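Local coordinates for protein flavodoxin (PDB 5LJL) that binds the cofactor FMN and probably serves as a low-potential electron donor to a number of redox enzymes, at residues E17-I22 with G87-G92; V55-Y60 with E64-M69; E74-L79 with D104-V109. One frame throughout, in Å; residues are numbered along the deposited sequence.

Contact 1: E17-I22 with G87-G92; sequences EEIADI and GVVGSG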
loop_
_atom_site.group_PDB
_atom_site.type_symbol
_atom_site.label_atom_id
_atom_site.label_comp_id
_atom_site.label_asym_id
_atom_site.label_seq_id
_atom_site.Cartn_x
_atom_site.Cartn_y
_atom_site.Cartn_z
ATOM N N GLU A 17 -7.984 4.836 -3.799
ATOM C CA GLU A 17 -7.452 6.145 -3.481
ATOM C C GLU A 17 -7.911 6.664 -2.096
ATOM O O GLU A 17 -7.071 7.143 -1.281
ATOM C CB GLU A 17 -7.696 7.224 -4.572
ATOM C CG GLU A 17 -7.010 8.508 -4.232
ATOM C CD GLU A 17 -7.095 9.621 -5.240
ATOM O OE1 GLU A 17 -7.706 9.459 -6.315
ATOM O OE2 GLU A 17 -6.440 10.671 -4.910
ATOM N N GLU A 18 -9.174 6.444 -1.801
ATOM C CA GLU A 18 -9.764 6.883 -0.547
ATOM C C GLU A 18 -9.096 6.144 0.642
ATOM O O GLU A 18 -8.784 6.732 1.678
ATOM C CB GLU A 18 -11.241 6.568 -0.521
ATOM C CG GLU A 18 -11.872 7.008 0.748
ATOM C CD GLU A 18 -13.354 7.078 0.667
ATOM O OE1 GLU A 18 -13.878 8.082 1.197
ATOM O OE2 GLU A 18 -13.970 6.134 0.104
ATOM N N ILE A 19 -8.844 4.869 0.436
ATOM C CA ILE A 19 -8.147 4.027 1.429
ATOM C C ILE A 19 -6.744 4.491 1.674
ATOM O O ILE A 19 -6.310 4.536 2.841
ATOM C CB ILE A 19 -8.214 2.571 0.947
ATOM C CG1 ILE A 19 -9.661 2.016 1.094
ATOM C CG2 ILE A 19 -7.120 1.696 1.533
ATOM C CD1 ILE A 19 -9.860 0.755 0.218
ATOM N N ALA A 20 -6.002 4.804 0.603
ATOM C CA ALA A 20 -4.644 5.355 0.726
ATOM C C ALA A 20 -4.689 6.631 1.582
ATOM O O ALA A 20 -3.826 6.893 2.441
ATOM C CB ALA A 20 -4.099 5.671 -0.673
ATOM N N ASP A 21 -5.662 7.475 1.262
ATOM C CA ASP A 21 -5.851 8.739 1.969
ATOM C C ASP A 21 -6.178 8.603 3.454
ATOM O O ASP A 21 -5.643 9.416 4.262
ATOM C CB ASP A 21 -6.886 9.597 1.224
ATOM C CG ASP A 21 -6.355 10.170 -0.080
ATOM O OD1 ASP A 21 -5.099 10.331 -0.295
ATOM O OD2 ASP A 21 -7.261 10.512 -0.902
ATOM N N ILE A 22 -6.974 7.597 3.812
ATOM C CA ILE A 22 -7.237 7.313 5.207
ATOM C C ILE A 22 -5.945 6.975 5.957
ATOM O O ILE A 22 -5.738 7.415 7.105
ATOM C CB ILE A 22 -8.291 6.201 5.344
ATOM C CG1 ILE A 22 -9.636 6.706 4.852
ATOM C CG2 ILE A 22 -8.370 5.565 6.731
ATOM C CD1 ILE A 22 -10.562 5.618 4.382
ATOM N N GLY A 87 3.879 -2.022 4.272
ATOM C CA GLY A 87 2.547 -2.576 4.381
ATOM C C GLY A 87 1.803 -2.458 3.077
ATOM O O GLY A 87 2.185 -1.661 2.176
ATOM N N VAL A 88 0.746 -3.242 2.972
ATOM C CA VAL A 88 -0.053 -3.293 1.735
ATOM C C VAL A 88 -1.537 -3.287 2.072
ATOM O O VAL A 88 -1.999 -3.993 2.995
ATOM C CB VAL A 88 0.255 -4.517 0.823
ATOM C CG1 VAL A 88 -0.354 -4.388 -0.558
ATOM C CG2 VAL A 88 1.745 -4.676 0.675
ATOM N N VAL A 89 -2.275 -2.434 1.378
ATOM C CA VAL A 89 -3.731 -2.389 1.515
ATOM C C VAL A 89 -4.431 -2.389 0.157
ATOM O O VAL A 89 -3.787 -2.093 -0.860
ATOM C CB VAL A 89 -4.156 -1.113 2.330
ATOM C CG1 VAL A 89 -3.499 -1.099 3.691
ATOM C CG2 VAL A 89 -3.941 0.188 1.498
ATOM N N GLY A 90 -5.771 -2.538 0.107
ATOM C CA GLY A 90 -6.422 -2.396 -1.167
ATOM C C GLY A 90 -7.889 -2.621 -1.078
ATOM O O GLY A 90 -8.354 -3.095 -0.072
ATOM N N SER A 91 -8.581 -2.219 -2.130
ATOM C CA SER A 91 -9.994 -2.572 -2.287
ATOM C C SER A 91 -10.184 -3.613 -3.337
ATOM O O SER A 91 -9.414 -3.675 -4.317
ATOM C CB SER A 91 -10.821 -1.333 -2.666
ATOM O OG SER A 91 -12.228 -1.624 -2.851
ATOM N N GLY A 92 -11.228 -4.430 -3.150
ATOM C CA GLY A 92 -11.547 -5.424 -4.155
ATOM C C GLY A 92 -13.016 -5.852 -4.079
ATOM O O GLY A 92 -13.827 -5.275 -3.387
#
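Ile19 lies against the strand through two branches, its CG2 methyl meeting Val89 and its CD1 meeting Ser91, and so joins a helix to the central parallel sheet of the flavodoxin fold. The helix segment 17-22 runs roughly antiparallel to strand segment 87-92, at 146° between their N-to-C directions, with an axis separation of 8.1 Å. With CG2 anti to the backbone N and CG1 beside it (chi1 -72°), the two branches of Ile19 spread apart. Ile19 CG2 touches Val89 CG2 at 3.5 Å, the two side chains passing each other in opposite directions. The other arm, extended at chi2, continues along the strand past Gly90, which has no side chain and presents only backbone to CD1. On the same face of the sheet, helix 130-146 adds Leu136 beside Ile19 and Phe139 beside Val89, whereas Val88 packs against helix 101-113 on the opposite face. The hydroxyl of Ser91 is held elsewhere, by the carbonyl O of Leu126, and a phosphate ion, probably from the crystallisation liquor, lies about 4 Å from this side chain. Ser91 offers Ile19 its carbon instead, with CB 3.7 Å from CD1.

Contact 2: V55-Y60 with E64-M69; sequences VATYTY and ELPDEM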
loop_
_atom_site.group_PDB
_atom_site.type_symbol
_atom_site.label_atom_id
_atom_site.label_comp_id
_atom_site.label_asym_id
_atom_site.label_seq_id
_atom_site.Cartn_x
_atom_site.Cartn_y
_atom_site.Cartn_z
ATOM N N VAL A 55 1.997 0.209 -0.467
ATOM C CA VAL A 55 1.250 0.109 -1.711
ATOM C C VAL A 55 -0.208 -0.089 -1.365
ATOM O O VAL A 55 -0.537 -0.945 -0.528
ATOM C CB VAL A 55 1.745 -1.014 -2.647
ATOM C CG1 VAL A 55 0.752 -1.325 -3.746
ATOM C CG2 VAL A 55 3.137 -0.652 -3.157
ATOM N N ALA A 56 -1.037 0.713 -2.035
ATOM C CA ALA A 56 -2.489 0.546 -1.990
ATOM C C ALA A 56 -2.942 0.214 -3.397
ATOM O O ALA A 56 -2.775 1.029 -4.315
ATOM C CB ALA A 56 -3.119 1.868 -1.487
ATOM N N THR A 57 -3.521 -0.944 -3.631
ATOM C CA THR A 57 -3.888 -1.364 -4.994
ATOM C C THR A 57 -5.238 -2.042 -5.095
ATOM O O THR A 57 -5.609 -2.811 -4.236
ATOM C CB THR A 57 -2.756 -2.259 -5.585
ATOM O OG1 THR A 57 -2.994 -2.476 -6.994
ATOM C CG2 THR A 57 -2.595 -3.570 -4.826
ATOM N N TYR A 58 -5.932 -1.803 -6.199
ATOM C CA TYR A 58 -7.092 -2.615 -6.615
ATOM C C TYR A 58 -6.500 -3.849 -7.393
ATOM O O TYR A 58 -5.301 -3.951 -7.603
ATOM C CB TYR A 58 -8.084 -1.812 -7.459
ATOM C CG TYR A 58 -7.625 -1.384 -8.857
ATOM C CD1 TYR A 58 -6.878 -0.266 -9.022
ATOM C CD2 TYR A 58 -7.969 -2.108 -9.996
ATOM C CE1 TYR A 58 -6.542 0.200 -10.308
ATOM C CE2 TYR A 58 -7.574 -1.720 -11.278
ATOM C CZ TYR A 58 -6.860 -0.567 -11.450
ATOM O OH TYR A 58 -6.466 -0.144 -12.706
ATOM N N THR A 59 -7.374 -4.764 -7.751
ATOM C CA THR A 59 -7.025 -5.971 -8.493
ATOM C C THR A 59 -7.869 -5.959 -9.800
ATOM O O THR A 59 -9.048 -5.640 -9.770
ATOM C CB THR A 59 -7.395 -7.195 -7.665
ATOM O OG1 THR A 59 -6.697 -7.173 -6.413
ATOM C CG2 THR A 59 -7.154 -8.464 -8.373
ATOM N N TYR A 60 -7.258 -6.331 -10.922
ATOM C CA TYR A 60 -7.874 -6.166 -12.219
ATOM C C TYR A 60 -8.216 -7.543 -12.803
ATOM O O TYR A 60 -7.358 -8.408 -12.866
ATOM C CB TYR A 60 -6.914 -5.371 -13.101
ATOM C CG TYR A 60 -7.429 -4.899 -14.451
ATOM C CD1 TYR A 60 -8.772 -4.578 -14.666
ATOM C CD2 TYR A 60 -6.534 -4.740 -15.535
ATOM C CE1 TYR A 60 -9.224 -4.142 -15.930
ATOM C CE2 TYR A 60 -6.968 -4.275 -16.791
ATOM C CZ TYR A 60 -8.309 -3.987 -16.987
ATOM O OH TYR A 60 -8.712 -3.526 -18.223
ATOM N N GLU A 64 -5.189 -10.057 -11.639
ATOM C CA GLU A 64 -4.066 -9.393 -12.158
ATOM C C GLU A 64 -3.777 -8.077 -11.387
ATOM O O GLU A 64 -4.617 -7.445 -10.666
ATOM C CB GLU A 64 -4.175 -9.140 -13.693
ATOM C CG GLU A 64 -4.123 -10.424 -14.558
ATOM C CD GLU A 64 -4.691 -10.210 -15.953
ATOM O OE1 GLU A 64 -5.165 -11.180 -16.558
ATOM O OE2 GLU A 64 -4.659 -9.063 -16.452
ATOM N N LEU A 65 -2.549 -7.641 -11.589
ATOM C CA LEU A 65 -2.158 -6.345 -11.197
ATOM C C LEU A 65 -2.868 -5.321 -12.117
ATOM O O LEU A 65 -3.153 -5.625 -13.287
ATOM C CB LEU A 65 -0.646 -6.228 -11.377
ATOM C CG LEU A 65 0.238 -7.219 -10.633
ATOM C CD1 LEU A 65 1.684 -6.949 -11.008
ATOM C CD2 LEU A 65 0.025 -7.077 -9.143
ATOM N N PRO A 66 -3.227 -4.140 -11.581
ATOM C CA PRO A 66 -3.524 -3.021 -12.457
ATOM C C PRO A 66 -2.480 -2.860 -13.561
ATOM O O PRO A 66 -1.273 -2.947 -13.319
ATOM C CB PRO A 66 -3.503 -1.835 -11.509
ATOM C CG PRO A 66 -3.832 -2.407 -10.164
ATOM C CD PRO A 66 -3.184 -3.730 -10.159
ATOM N N ASP A 67 -2.978 -2.585 -14.790
ATOM C CA ASP A 67 -2.096 -2.367 -15.906
ATOM C C ASP A 67 -0.991 -1.390 -15.544
ATOM O O ASP A 67 0.188 -1.601 -15.814
ATOM C CB ASP A 67 -2.884 -1.801 -17.107
ATOM C CG ASP A 67 -3.772 -2.800 -17.735
ATOM O OD1 ASP A 67 -4.628 -2.350 -18.603
ATOM O OD2 ASP A 67 -3.656 -4.054 -17.457
ATOM N N GLU A 68 -1.386 -0.277 -14.919
ATOM C CA GLU A 68 -0.468 0.790 -14.587
ATOM C C GLU A 68 0.525 0.401 -13.442
ATOM O O GLU A 68 1.515 1.113 -13.201
ATOM C CB GLU A 68 -1.271 2.055 -14.212
ATOM C CG GLU A 68 -2.193 1.936 -12.993
ATOM C CD GLU A 68 -3.628 1.457 -13.272
ATOM O OE1 GLU A 68 -3.839 0.788 -14.283
ATOM O OE2 GLU A 68 -4.577 1.782 -12.481
ATOM N N MET A 69 0.227 -0.681 -12.733
ATOM C CA MET A 69 1.083 -1.254 -11.708
ATOM C C MET A 69 2.127 -2.232 -12.263
ATOM O O MET A 69 3.098 -2.522 -11.568
ATOM C CB MET A 69 0.304 -1.922 -10.542
ATOM C CG MET A 69 -0.253 -0.949 -9.515
ATOM S SD MET A 69 1.131 -0.201 -8.582
ATOM C CE MET A 69 0.249 0.558 -7.233
#
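The ring of Tyr58 has the CG of Pro66 over the centre of one face, 3.6 Å above its plane, and the carboxylate oxygen OE2 of Glu68 at its edge; the ring of Tyr60 receives Asp67 OD2 at its edge, 3.4 Å from CE2. The proline contact is a CH-pi interaction, only 10° off the ring normal. Thr57 OG1, 3.3 Å from Pro66 CG, donates a hydrogen bond to Tyr58 O in the carbonyl plane, on a lone pair. Tyr58 OH donates a hydrogen bond of 2.7 Å to Glu68 OE2, on the syn side of the carboxylate and 27° out of its plane. A sharp bend at chi2 turns the glutamate's acid group back to the phenol. Asp67 stands steeply to Tyr60, the carboxylate and ring planes being 78° apart. Along the backbone, a single antiparallel bridge makes Tyr60 and Glu64 a hydrogen-bonded pair: Tyr60 N bonds Glu64 O at 2.9 Å, and Glu64 N returns to Tyr60 O. Deeper in, Met69 CE meets Val55 CG1 tip to tip. The segments lead from strand 52-56 into helix 67-77 of a beta-alpha-beta unit, a loop that in flavodoxins commonly borders the flavin. The short bond from Tyr58 OH would be expected to favour the ionised form of Glu68, while Pro66 CG over the ring face should limit the swing of the phenol.

Contact 3: E74-L79 with D104-V109; sequences EDLADL and DDFDRV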
loop_
_atom_site.group_PDB
_atom_site.type_symbol
_atom_site.label_atom_id
_atom_site.label_comp_id
_atom_site.label_asym_id
_atom_site.label_seq_id
_atom_site.Cartn_x
_atom_site.Cartn_y
_atom_site.Cartn_z
ATOM N N GLU A 74 7.531 -4.439 -11.506
ATOM C CA GLU A 74 8.808 -4.903 -12.050
ATOM C C GLU A 74 9.966 -4.162 -11.447
ATOM O O GLU A 74 10.980 -4.795 -11.055
ATOM C CB GLU A 74 8.841 -4.792 -13.614
ATOM C CG GLU A 74 7.847 -5.769 -14.251
ATOM C CD GLU A 74 7.588 -5.570 -15.749
ATOM O OE1 GLU A 74 8.281 -4.751 -16.353
ATOM O OE2 GLU A 74 6.680 -6.206 -16.312
ATOM N N ASP A 75 9.832 -2.834 -11.408
ATOM C CA ASP A 75 10.868 -2.031 -10.820
ATOM C C ASP A 75 11.075 -2.328 -9.336
ATOM O O ASP A 75 12.247 -2.459 -8.872
ATOM C CB ASP A 75 10.639 -0.522 -11.043
ATOM C CG ASP A 75 10.682 -0.094 -12.512
ATOM O OD1 ASP A 75 11.179 -0.875 -13.363
ATOM O OD2 ASP A 75 10.134 1.013 -12.811
ATOM N N LEU A 76 9.972 -2.468 -8.592
ATOM C CA LEU A 76 10.075 -2.787 -7.178
ATOM C C LEU A 76 10.757 -4.174 -6.920
ATOM O O LEU A 76 11.627 -4.288 -6.018
ATOM C CB LEU A 76 8.684 -2.727 -6.534
ATOM C CG LEU A 76 8.565 -3.141 -5.090
ATOM C CD1 LEU A 76 9.389 -2.272 -4.153
ATOM C CD2 LEU A 76 7.098 -3.144 -4.659
ATOM N N ALA A 77 10.418 -5.166 -7.773
ATOM C CA ALA A 77 10.940 -6.535 -7.575
ATOM C C ALA A 77 12.483 -6.522 -7.746
ATOM O O ALA A 77 13.192 -7.407 -7.283
ATOM C CB ALA A 77 10.315 -7.478 -8.600
ATOM N N ASP A 78 12.988 -5.561 -8.454
ATOM C CA ASP A 78 14.452 -5.518 -8.668
ATOM C C ASP A 78 15.183 -4.736 -7.611
ATOM O O ASP A 78 16.393 -4.580 -7.740
ATOM C CB ASP A 78 14.774 -4.901 -10.050
ATOM C CG ASP A 78 16.172 -5.298 -10.586
ATOM O OD1 ASP A 78 16.734 -6.396 -10.281
ATOM O OD2 ASP A 78 16.670 -4.467 -11.364
ATOM N N LEU A 79 14.493 -4.185 -6.593
ATOM C CA LEU A 79 15.163 -3.325 -5.558
ATOM C C LEU A 79 15.582 -4.120 -4.333
ATOM O O LEU A 79 14.999 -5.165 -4.059
ATOM C CB LEU A 79 14.196 -2.249 -5.035
ATOM C CG LEU A 79 13.692 -1.215 -6.035
ATOM C CD1 LEU A 79 12.779 -0.171 -5.354
ATOM C CD2 LEU A 79 14.872 -0.530 -6.732
ATOM N N ASP A 104 -2.104 -9.407 -2.082
ATOM C CA ASP A 104 -1.271 -10.550 -1.782
ATOM C C ASP A 104 -0.021 -10.552 -2.649
ATOM O O ASP A 104 1.095 -10.815 -2.163
ATOM C CB ASP A 104 -2.045 -11.862 -1.971
ATOM C CG ASP A 104 -2.997 -12.135 -0.890
ATOM O OD1 ASP A 104 -3.077 -11.409 0.132
ATOM O OD2 ASP A 104 -3.728 -13.139 -1.068
ATOM N N ASP A 105 -0.167 -10.249 -3.930
ATOM C CA ASP A 105 0.988 -10.228 -4.836
ATOM C C ASP A 105 2.029 -9.171 -4.468
ATOM O O ASP A 105 3.229 -9.421 -4.543
ATOM C CB ASP A 105 0.515 -10.010 -6.256
ATOM C CG ASP A 105 -0.321 -11.169 -6.791
ATOM O OD1 ASP A 105 -0.329 -12.267 -6.197
ATOM O OD2 ASP A 105 -1.015 -10.863 -7.747
ATOM N N PHE A 106 1.557 -7.997 -4.049
ATOM C CA PHE A 106 2.475 -6.913 -3.611
ATOM C C PHE A 106 3.095 -7.242 -2.255
ATOM O O PHE A 106 4.269 -6.865 -2.002
ATOM C CB PHE A 106 1.804 -5.536 -3.626
ATOM C CG PHE A 106 2.013 -4.780 -4.892
ATOM C CD1 PHE A 106 3.238 -4.162 -5.110
ATOM C CD2 PHE A 106 1.077 -4.736 -5.897
ATOM C CE1 PHE A 106 3.461 -3.423 -6.283
ATOM C CE2 PHE A 106 1.282 -4.015 -7.061
ATOM C CZ PHE A 106 2.497 -3.349 -7.279
ATOM N N ASP A 107 2.357 -7.928 -1.365
ATOM C CA ASP A 107 2.966 -8.410 -0.100
ATOM C C ASP A 107 4.196 -9.272 -0.447
ATOM O O ASP A 107 5.299 -9.075 0.104
ATOM C CB ASP A 107 1.907 -9.153 0.712
ATOM C CG ASP A 107 2.401 -9.630 2.044
ATOM O OD1 ASP A 107 3.501 -9.332 2.480
ATOM O OD2 ASP A 107 1.591 -10.287 2.693
ATOM N N ARG A 108 4.041 -10.216 -1.384
ATOM C CA ARG A 108 5.134 -11.132 -1.742
ATOM C C ARG A 108 6.306 -10.449 -2.392
ATOM O O ARG A 108 7.462 -10.755 -2.067
ATOM C CB ARG A 108 4.601 -12.281 -2.616
ATOM C CG ARG A 108 3.639 -13.180 -1.883
ATOM C CD ARG A 108 4.326 -14.216 -0.975
ATOM N NE ARG A 108 3.369 -15.307 -0.593
ATOM C CZ ARG A 108 3.643 -16.620 -0.430
ATOM N NH1 ARG A 108 4.871 -17.121 -0.600
ATOM N NH2 ARG A 108 2.654 -17.458 -0.106
ATOM N N VAL A 109 6.055 -9.518 -3.301
ATOM C CA VAL A 109 7.131 -8.781 -3.908
ATOM C C VAL A 109 7.917 -7.964 -2.893
ATOM O O VAL A 109 9.183 -7.920 -2.949
ATOM C CB VAL A 109 6.703 -8.017 -5.200
ATOM C CG1 VAL A 109 6.035 -6.725 -4.875
ATOM C CG2 VAL A 109 7.943 -7.725 -6.048
#
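The carbonyl O of Leu76 accepts a hydrogen bond from Leu79 N at 2.9 Å, an i to i+3 turn at the end of helix 67-77, and from this helix end Leu76 reaches across to Phe106 and Val109. The contact joins two helices, 67-77 and 101-113, that cover the same face of the parallel sheet in the flavodoxin alpha/beta sandwich. No hydrogen bond crosses it; the interface is purely apolar. Leu76 has CG anti to the backbone N (chi1 175°), and chi2 extends CD2 onward, away from the backbone, between the two partners. There Leu76 CD2 lies 3.7 Å from Val109 CG1 and, in the plane of the Phe106 ring, at the edge, 4.0 Å from CE1. The phenylalanine thus meets the leucine with its rim and not with a face; Met69 and Phe72, also from helix 67-77, pack on its side chain as well. Leu76 also touches Ala44, Phe47 and Leu81. Asp104 and Asp107, which take no part in the contact, are tied to other parts of the chain: Asp107 forms a salt bridge with Lys117 and a hydrogen bond with Tyr86, and Asp104 pairs with Lys123. Ala77 and Val109 bring the backbones closest together, their CA atoms 5.7 Å apart, an approach consistent with the small side chain of Ala77. The two branches of Val109 divide the work: while CG1 serves Leu76, CG2, anti to the backbone N, presses on Ala77 CB at 3.5 Å, a close fit for two methyl carbons.

Overall arrangement
From the N terminus, segment 17-22 opens the widest loop, which contact 1 closes at 87-92. Within that loop contact 2 opens and closes, joining the end of strand 52-56 to the start of helix 67-77. Contact 3 begins farther along the same helix, but its second segment lies beyond strand 85-92, so contacts 1 and 3 cross. Contact 1 ties helix 15-29 to one face of the sheet, and contact 3 pairs the two helices covering the other. Neighbouring strands connect contacts 1 and 2 through probable backbone hydrogen bonds, Val89 N to Val55 O (3.0 Å) and Thr57 N to Val89 O, while Phe106 of contact 3 packs against Val55, Leu65 and Met69 of contact 2.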